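Local coordinates for peptidase S9 prolyl oligopeptidase catalytic domain-containing protein (Pyrococcus horikoshii, PDB 4HXF), which probably cleaves peptides as a serine-type acylaminoacyl peptidase of the prolyl oligopeptidase family, working as a self-compartmentalizing hexamer, at residues 370-375 and 407-412; 478-483 and 533-538. One frame throughout, in Å; residues are numbered along the deposited sequence. Where two conformers were deposited one is given.

Contact 1: 370-375 and 407-412; sequences PEIKEG and GYYIVY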
loop_
_atom_site.group_PDB
_atom_site.type_symbol
_atom_site.label_atom_id
_atom_site.label_comp_id
_atom_site.label_asym_id
_atom_site.label_seq_id
_atom_site.Cartn_x
_atom_site.Cartn_y
_atom_site.Cartn_z
ATOM N N PRO A 370 51.612 18.780 -4.295
ATOM C CA PRO A 370 50.526 19.691 -3.956
ATOM C C PRO A 370 50.993 21.135 -4.005
ATOM O O PRO A 370 52.185 21.415 -4.166
ATOM C CB PRO A 370 50.206 19.271 -2.515
ATOM C CG PRO A 370 51.536 18.960 -1.963
ATOM C CD PRO A 370 52.196 18.184 -3.075
ATOM N N GLU A 371 50.031 22.029 -3.953
ATOM C CA GLU A 371 50.272 23.505 -3.907
ATOM C C GLU A 371 50.850 23.685 -2.529
ATOM O O GLU A 371 50.315 23.219 -1.465
ATOM C CB GLU A 371 48.959 24.294 -4.193
ATOM N N ILE A 372 52.130 23.942 -2.564
ATOM C CA ILE A 372 52.812 24.407 -1.440
ATOM C C ILE A 372 53.760 25.532 -2.019
ATOM O O ILE A 372 54.099 25.573 -3.264
ATOM C CB ILE A 372 53.587 23.332 -0.614
ATOM C CG1 ILE A 372 54.338 22.326 -1.552
ATOM C CG2 ILE A 372 52.549 22.630 0.279
ATOM C CD1 ILE A 372 55.255 21.205 -1.008
ATOM N N LYS A 373 54.189 26.391 -1.108
ATOM C CA LYS A 373 55.175 27.492 -1.447
ATOM C C LYS A 373 56.606 27.042 -1.169
ATOM O O LYS A 373 56.783 26.040 -0.496
ATOM C CB LYS A 373 54.856 28.802 -0.684
ATOM N N GLU A 374 57.622 27.786 -1.677
ATOM C CA GLU A 374 59.058 27.397 -1.515
ATOM C C GLU A 374 59.517 27.035 -0.033
ATOM O O GLU A 374 60.362 26.134 0.177
ATOM C CB GLU A 374 59.993 28.464 -2.162
ATOM N N GLY A 375 58.955 27.675 0.990
ATOM C CA GLY A 375 59.370 27.351 2.413
ATOM C C GLY A 375 58.645 26.238 3.224
ATOM O O GLY A 375 58.895 26.018 4.452
ATOM N N GLY A 407 46.660 18.904 0.071
ATOM C CA GLY A 407 47.983 19.342 0.511
ATOM C C GLY A 407 48.944 18.157 0.696
ATOM O O GLY A 407 49.989 18.310 1.350
ATOM N N TYR A 408 48.636 17.019 0.072
ATOM C CA TYR A 408 49.530 15.844 0.150
ATOM C C TYR A 408 50.294 15.566 -1.146
ATOM O O TYR A 408 49.733 15.679 -2.225
ATOM C CB TYR A 408 48.806 14.538 0.527
ATOM C CG TYR A 408 48.010 14.495 1.813
ATOM C CD1 TYR A 408 46.775 15.138 1.954
ATOM C CD2 TYR A 408 48.530 13.853 2.936
ATOM C CE1 TYR A 408 46.074 15.164 3.145
ATOM C CE2 TYR A 408 47.804 13.880 4.142
ATOM C CZ TYR A 408 46.612 14.472 4.225
ATOM O OH TYR A 408 45.917 14.455 5.404
ATOM N N TYR A 409 51.566 15.249 -0.999
ATOM C CA TYR A 409 52.261 14.525 -2.065
ATOM C C TYR A 409 51.591 13.171 -2.230
ATOM O O TYR A 409 51.226 12.519 -1.254
ATOM C CB TYR A 409 53.728 14.269 -1.734
ATOM C CG TYR A 409 54.660 15.438 -2.037
ATOM C CD1 TYR A 409 54.972 16.353 -1.036
ATOM C CD2 TYR A 409 55.236 15.589 -3.298
ATOM C CE1 TYR A 409 55.912 17.362 -1.260
ATOM C CE2 TYR A 409 56.137 16.603 -3.543
ATOM C CZ TYR A 409 56.464 17.484 -2.509
ATOM O OH TYR A 409 57.412 18.472 -2.854
ATOM N N ILE A 410 51.539 12.707 -3.455
ATOM C CA ILE A 410 51.050 11.373 -3.808
ATOM C C ILE A 410 52.215 10.699 -4.564
ATOM O O ILE A 410 52.830 11.310 -5.478
ATOM C CB ILE A 410 49.867 11.484 -4.791
ATOM C CG1 ILE A 410 48.806 12.498 -4.291
ATOM C CG2 ILE A 410 49.264 10.134 -5.117
ATOM C CD1 ILE A 410 48.190 12.161 -2.909
ATOM N N VAL A 411 52.533 9.483 -4.128
ATOM C CA VAL A 411 53.623 8.743 -4.784
ATOM C C VAL A 411 53.175 7.327 -5.041
ATOM O O VAL A 411 52.547 6.688 -4.230
ATOM C CB VAL A 411 54.952 8.809 -4.015
ATOM C CG1 VAL A 411 54.931 8.230 -2.683
ATOM C CG2 VAL A 411 56.109 8.134 -4.858
ATOM N N TYR A 412 53.538 6.801 -6.188
ATOM C CA TYR A 412 53.100 5.451 -6.570
ATOM C C TYR A 412 54.010 4.866 -7.707
ATOM O O TYR A 412 54.541 5.626 -8.542
ATOM C CB TYR A 412 51.649 5.476 -7.015
ATOM C CG TYR A 412 51.226 6.380 -8.179
ATOM C CD1 TYR A 412 50.806 7.684 -7.988
ATOM C CD2 TYR A 412 51.274 5.925 -9.462
ATOM C CE1 TYR A 412 50.461 8.443 -9.068
ATOM C CE2 TYR A 412 50.842 6.721 -10.557
ATOM C CZ TYR A 412 50.414 7.980 -10.285
ATOM O OH TYR A 412 50.025 8.704 -11.410
#

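Contact 2: 478-483 and 533-538; sequences QSDLFK and NVKAPL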
loop_
_atom_site.group_PDB
_atom_site.type_symbol
_atom_site.label_atom_id
_atom_site.label_comp_id
_atom_site.label_asym_id
_atom_site.label_seq_id
_atom_site.Cartn_x
_atom_site.Cartn_y
_atom_site.Cartn_z
ATOM N N GLN A 478 56.838 -4.410 8.460
ATOM C CA GLN A 478 58.217 -4.658 8.073
ATOM C C GLN A 478 59.070 -3.390 8.043
ATOM O O GLN A 478 60.285 -3.497 7.880
ATOM C CB GLN A 478 58.234 -5.247 6.678
ATOM C CG GLN A 478 57.510 -6.595 6.527
ATOM C CD GLN A 478 58.069 -7.654 7.436
ATOM O OE1 GLN A 478 59.301 -7.773 7.611
ATOM N NE2 GLN A 478 57.149 -8.504 7.993
ATOM N N SER A 479 58.486 -2.219 8.195
ATOM C CA SER A 479 59.236 -0.995 8.091
ATOM C C SER A 479 58.752 -0.061 9.174
ATOM O O SER A 479 57.589 -0.152 9.615
ATOM C CB SER A 479 58.918 -0.365 6.766
ATOM O OG SER A 479 59.468 0.929 6.497
ATOM N N ASP A 480 59.626 0.808 9.586
ATOM C CA ASP A 480 59.259 1.851 10.502
ATOM C C ASP A 480 59.121 3.197 9.772
ATOM O O ASP A 480 58.979 4.242 10.406
ATOM C CB ASP A 480 60.301 1.958 11.657
ATOM C CG ASP A 480 60.413 0.679 12.507
ATOM O OD1 ASP A 480 59.395 0.010 12.762
ATOM O OD2 ASP A 480 61.565 0.375 12.946
ATOM N N LEU A 481 59.132 3.192 8.445
ATOM C CA LEU A 481 59.039 4.423 7.718
ATOM C C LEU A 481 57.695 5.130 7.819
ATOM O O LEU A 481 57.645 6.324 7.828
ATOM C CB LEU A 481 59.358 4.140 6.209
ATOM C CG LEU A 481 59.407 5.323 5.231
ATOM C CD1 LEU A 481 60.455 6.352 5.712
ATOM C CD2 LEU A 481 59.707 4.745 3.820
ATOM N N PHE A 482 56.592 4.379 7.895
ATOM C CA PHE A 482 55.251 4.914 7.731
ATOM C C PHE A 482 54.579 5.319 9.022
ATOM O O PHE A 482 54.742 4.673 10.060
ATOM C CB PHE A 482 54.377 3.914 6.989
ATOM C CG PHE A 482 54.964 3.476 5.691
ATOM C CD1 PHE A 482 55.716 2.328 5.589
ATOM C CD2 PHE A 482 54.850 4.271 4.582
ATOM C CE1 PHE A 482 56.332 1.932 4.451
ATOM C CE2 PHE A 482 55.505 3.885 3.430
ATOM C CZ PHE A 482 56.238 2.748 3.336
ATOM N N LYS A 483 53.870 6.448 8.955
ATOM C CA LYS A 483 53.253 7.060 10.153
ATOM C C LYS A 483 51.761 6.650 10.316
ATOM O O LYS A 483 51.179 6.851 11.360
ATOM C CB LYS A 483 53.387 8.535 10.070
ATOM C CG LYS A 483 54.851 8.977 10.248
ATOM C CD LYS A 483 55.515 8.438 11.522
ATOM C CE LYS A 483 56.863 9.152 11.763
ATOM N NZ LYS A 483 57.818 8.795 10.647
ATOM N N ASN A 533 54.860 -6.157 15.338
ATOM C CA ASN A 533 55.771 -5.138 14.858
ATOM C C ASN A 533 55.135 -3.797 14.561
ATOM O O ASN A 533 55.883 -2.784 14.312
ATOM C CB ASN A 533 56.446 -5.593 13.550
ATOM C CG ASN A 533 57.372 -6.787 13.706
ATOM O OD1 ASN A 533 57.739 -7.208 14.810
ATOM N ND2 ASN A 533 57.812 -7.338 12.569
ATOM N N VAL A 534 53.827 -3.783 14.410
ATOM C CA VAL A 534 53.113 -2.565 13.949
ATOM C C VAL A 534 53.229 -1.446 14.984
ATOM O O VAL A 534 53.027 -1.681 16.224
ATOM C CB VAL A 534 51.667 -2.824 13.613
ATOM C CG1 VAL A 534 50.882 -1.526 13.247
ATOM C CG2 VAL A 534 51.565 -3.885 12.526
ATOM N N LYS A 535 53.567 -0.255 14.520
ATOM C CA LYS A 535 53.673 0.900 15.396
ATOM C C LYS A 535 52.805 2.065 14.909
ATOM O O LYS A 535 52.631 3.018 15.643
ATOM C CB LYS A 535 55.129 1.384 15.448
ATOM C CG LYS A 535 56.122 0.410 15.994
ATOM C CD LYS A 535 57.558 0.942 15.899
ATOM C CE LYS A 535 58.567 -0.168 15.629
ATOM N NZ LYS A 535 58.267 -1.089 14.456
ATOM N N ALA A 536 52.346 2.048 13.669
ATOM C CA ALA A 536 51.596 3.161 13.104
ATOM C C ALA A 536 50.120 2.912 13.165
ATOM O O ALA A 536 49.691 1.782 12.932
ATOM C CB ALA A 536 51.991 3.339 11.605
ATOM N N PRO A 537 49.324 3.937 13.427
ATOM C CA PRO A 537 47.861 3.736 13.362
ATOM C C PRO A 537 47.375 3.251 12.002
ATOM O O PRO A 537 47.879 3.721 10.941
ATOM C CB PRO A 537 47.263 5.110 13.668
ATOM C CG PRO A 537 48.433 6.027 13.580
ATOM C CD PRO A 537 49.689 5.305 13.782
ATOM N N LEU A 538 46.442 2.336 12.052
ATOM C CA LEU A 538 45.947 1.659 10.852
ATOM C C LEU A 538 44.408 1.670 10.834
ATOM O O LEU A 538 43.748 1.391 11.795
ATOM C CB LEU A 538 46.439 0.215 10.854
ATOM C CG LEU A 538 45.863 -0.677 9.747
ATOM C CD1 LEU A 538 46.311 -0.253 8.308
ATOM C CD2 LEU A 538 46.322 -2.138 10.066
HETATM O O HOH W 1 57.264 -1.377 12.174
#

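Contact 1: 370-375 and 407-412
Pro-370 lies over one face of the phenol ring of Tyr-409, a CH-pi contact in which CD stands 3.9 Å from the ring centroid and only 12° off the ring normal. Ile-372 meets the same ring obliquely: its CD1 comes within 3.9 Å of Tyr-409 CE1 and equally near the OH, the two side chains crossing at about a right angle. The isoleucine reaches this far because CD1 is anti to CA (chi2 176°). Beyond the two segments, the ring of Phe-448 meets it steeply and Glu-452 OE2 is hydrogen-bonded to the hydroxyl.

The proline also works against the backbone. Its CB is 3.6 Å from Gly-407 C, while its CD touches Tyr-409 N, also at 3.6 Å, so the pyrrolidine ring spans the chain where it turns into strand 409-413. No hydrogen bond joins the segments; between them the contact is van der Waals and CH-pi. An alanine at Tyr-409 would probably open a gap beside Pro-370 CD and Ile-372 CD1 and leave Glu-452 without its hydroxyl mate.

Gly-407 owes its place to the backbone: with phi at 99° it is the C-prime residue of a Schellman motif that ends helix 398-405, in which Tyr-408 N bonds back to Met-403 O, and a CB would be jammed against the preceding carbonyl oxygen. The CB of Tyr-408 points away from the 370-375 segment, and its hydroxyl is hydrogen-bonded to Glu-601 of helix 586-605.

Here the helix end leads into strand 409-413 and completes the beta-alpha-beta crossover from strand 378-384 through helix 398-405 in the alpha/beta-hydrolase fold, while 370-375 belongs to the loop that leads from strand 361-368 into strand 378-384.

Contact 2: 478-483 and 533-538
Asp-480 and Lys-535 form a salt bridge at the outer edge of this contact, from OD1 to NZ. Its modelled length of 2.3 Å is too short to be taken literally, and Asp-480 was deposited in two conformers, so the exact geometry is doubtful. The lysine ammonium has other acceptors as well. NZ donates to Asn-533 O at 2.9 Å, in the carbonyl plane with a C=O...N angle of 157°; the bend of the chain at chi4 (51°) brings NZ round to this oxygen. A water also accepts from NZ and in turn donates to Ser-479 O at 2.9 Å, giving the two segments a second, solvent-mediated link beside the charged one.

Ser-479 is the first residue to leave helical geometry after helix 467-478. Its OG accepts from Leu-481 N at 3.0 Å, with an N-H...O angle of 163°, the bond of an ST turn. Asn-533 ND2 bonds Thr-477 O, so the helix end is also met from the second segment, and Val-534 O is taken by Lys-566 NZ.

Deeper in, the meeting is apolar against carbonyl oxygen. Ala-536 CB packs 3.4 Å from Phe-482 O, and Pro-537 CD lies 3.2 Å from Lys-483 O. A backbone hydrogen bond between Pro-537 and Gly-485 then begins the pairing of parallel strands 484-488 and 538-543. The arrangement is that of two loops leading into adjacent parallel strands of an alpha/beta-hydrolase sheet, the first of them leaving the helix that follows the pocket residue Ser-466, probably the nucleophile.

Overall arrangement
From the N terminus the chain first builds the seven four-stranded sheets of the propeller, then enters the mixed sheet of the hydrolase domain. Contact 1 closes a loop of 31 residues that carries strand 378-384 and helix 398-405. Contact 2 opens only after contact 1 has closed and spans 49 residues, among them the inhibitor-pocket residues Ile-491, Trp-494, Ser-497, Phe-507 and Asp-508. The two are therefore in series, neither nested nor crossed. They serve different parts of one sheet, contact 1 strands 361-368 and 409-413, contact 2 strands 484-488 and 538-543. Their centres are 22 Å apart and they do not touch.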